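Local atomic coordinates of putative carbohydrate metabolism domain-containing protein (Bacteroides vulgatus, PDB entry 3S30), a protein that is of uncharacterised function but, as a putative glycoside hydrolase with a galactose-binding-like domain, probably acts in carbohydrate metabolism. Residues K305-P309 / Q310-N314. Sequence-based numbering, arbitrary orientation.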
loop_
_atom_site.group_PDB
_atom_site.type_symbol
_atom_site.label_atom_id
_atom_site.label_comp_id
_atom_site.label_asym_id
_atom_site.label_seq_id
_atom_site.Cartn_x
_atom_site.Cartn_y
_atom_site.Cartn_z
ATOM N N LYS A 305 6.624 -0.228 -23.869
ATOM C CA LYS A 305 5.985 1.054 -24.119
ATOM C C LYS A 305 7.030 2.086 -24.490
ATOM O O LYS A 305 8.221 1.892 -24.255
ATOM C CB LYS A 305 5.206 1.523 -22.884
ATOM C CG LYS A 305 3.983 0.680 -22.552
ATOM C CD LYS A 305 2.837 0.946 -23.516
ATOM C CE LYS A 305 1.598 0.139 -23.161
ATOM N NZ LYS A 305 0.527 0.250 -24.213
ATOM N N THR A 306 6.563 3.175 -25.089
ATOM C CA THR A 306 7.401 4.286 -25.504
ATOM C C THR A 306 6.930 5.489 -24.701
ATOM O O THR A 306 5.771 5.885 -24.822
ATOM C CB THR A 306 7.231 4.567 -27.032
ATOM O OG1 THR A 306 7.462 3.366 -27.782
ATOM C CG2 THR A 306 8.188 5.661 -27.508
ATOM N N ILE A 307 7.801 6.055 -23.868
ATOM C CA ILE A 307 7.412 7.204 -23.043
ATOM C C ILE A 307 7.312 8.462 -23.904
ATOM O O ILE A 307 8.175 8.715 -24.750
ATOM C CB ILE A 307 8.383 7.456 -21.847
ATOM C CG1 ILE A 307 8.109 6.483 -20.688
ATOM C CG2 ILE A 307 8.245 8.880 -21.315
ATOM C CD1 ILE A 307 9.047 5.297 -20.639
ATOM N N ASP A 308 6.239 9.224 -23.690
ATOM C CA ASP A 308 6.054 10.522 -24.332
ATOM C C ASP A 308 6.605 11.611 -23.393
ATOM O O ASP A 308 6.008 11.880 -22.342
ATOM C CB ASP A 308 4.565 10.748 -24.628
ATOM C CG ASP A 308 4.304 11.991 -25.474
ATOM O OD1 ASP A 308 5.251 12.771 -25.726
ATOM O OD2 ASP A 308 3.139 12.186 -25.893
ATOM N N PRO A 309 7.747 12.234 -23.762
ATOM C CA PRO A 309 8.352 13.277 -22.918
ATOM C C PRO A 309 7.435 14.480 -22.669
ATOM O O PRO A 309 7.472 15.072 -21.586
ATOM C CB PRO A 309 9.586 13.726 -23.717
ATOM C CG PRO A 309 9.792 12.699 -24.770
ATOM C CD PRO A 309 8.466 12.077 -25.039
ATOM N N GLN A 310 6.634 14.838 -23.671
ATOM C CA GLN A 310 5.657 15.918 -23.528
ATOM C C GLN A 310 4.584 15.548 -22.521
ATOM O O GLN A 310 4.379 16.264 -21.542
ATOM C CB GLN A 310 4.994 16.255 -24.869
ATOM C CG GLN A 310 5.699 17.342 -25.667
ATOM C CD GLN A 310 4.807 17.960 -26.741
ATOM O OE1 GLN A 310 3.652 17.563 -26.916
ATOM N NE2 GLN A 310 5.341 18.942 -27.458
ATOM N N LYS A 311 3.902 14.433 -22.774
ATOM C CA LYS A 311 2.819 13.947 -21.895
ATOM C C LYS A 311 3.296 13.714 -20.454
ATOM O O LYS A 311 2.546 13.956 -19.513
ATOM C CB LYS A 311 2.207 12.659 -22.458
ATOM C CG LYS A 311 0.914 12.232 -21.785
ATOM C CD LYS A 311 0.305 11.007 -22.451
ATOM C CE LYS A 311 -1.050 10.669 -21.845
ATOM N NZ LYS A 311 -1.719 9.517 -22.530
ATOM N N LEU A 312 4.539 13.253 -20.298
ATOM C CA LEU A 312 5.164 13.088 -18.976
ATOM C C LEU A 312 5.250 14.417 -18.227
ATOM O O LEU A 312 4.996 14.471 -17.018
ATOM C CB LEU A 312 6.570 12.479 -19.113
ATOM C CG LEU A 312 7.326 12.108 -17.830
ATOM C CD1 LEU A 312 6.563 11.074 -16.995
ATOM C CD2 LEU A 312 8.722 11.594 -18.160
ATOM N N ALA A 313 5.604 15.477 -18.953
ATOM C CA ALA A 313 5.708 16.827 -18.388
ATOM C C ALA A 313 4.330 17.445 -18.151
ATOM O O ALA A 313 4.159 18.250 -17.229
ATOM C CB ALA A 313 6.553 17.733 -19.304
ATOM N N ASN A 314 3.353 17.069 -18.981
ATOM C CA ASN A 314 1.972 17.550 -18.838
ATOM C C ASN A 314 1.166 16.839 -17.739
ATOM O O ASN A 314 -0.002 17.170 -17.517
ATOM C CB ASN A 314 1.225 17.432 -20.179
ATOM C CG ASN A 314 1.621 18.511 -21.187
ATOM O OD1 ASN A 314 2.605 19.239 -21.008
ATOM N ND2 ASN A 314 0.846 18.610 -22.260
#
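Asp308 caps the short helix 309-313: its carboxylate oxygen OD1 accepts a weak hydrogen bond from Gln310 N at 3.2 Å, bent to 134° at the hydrogen. With CG anti to the backbone N (chi1 -172°), the carboxylate is folded back beside its own carbonyl carbon, which brings OD1 towards Gln310 N, one of the first-turn amides that have no carbonyl acceptor earlier in the helix. Pro309 follows as the first helical residue, a position where a proline, having no N-H, costs no hydrogen bond.

Backbone bonds continue the turn. Leu312 N donates to Asp308 O at 2.9 Å. The next amide, Ala313 N, bonds to Pro309 O, and Asn314 N to Gln310 O.

Van der Waals contacts fill in around the cap. The side chains of Asp308 and Lys311 cross at about a right angle, so OD2 of Asp308 meets the first methylene, CB of Lys311, at 3.6 Å. Their opposite charges do not touch: the extended lysine chain carries NZ away to a salt bridge with Glu254 and a hydrogen bond to the carbonyl of Lys255. CG2 of Ile307 lightly touches CD2 of the buried Leu312 at 4.2 Å, a hydrophobic staple between N' and N4. The loop after strand 291-297 thus enters this surface helix with Ile307 against Val277 of strand 276-281 and Leu312 against Tyr317 of strand 317-324.

Replacing Asp308 by an alanine is likely to leave Gln310 N without its side-chain acceptor and to remove the carboxylate that packs on Lys311 CB. The helix dipole may slightly stabilise the aspartate's negative charge, though little in so short a helix; polar cap and apolar staple together fix where the helix starts.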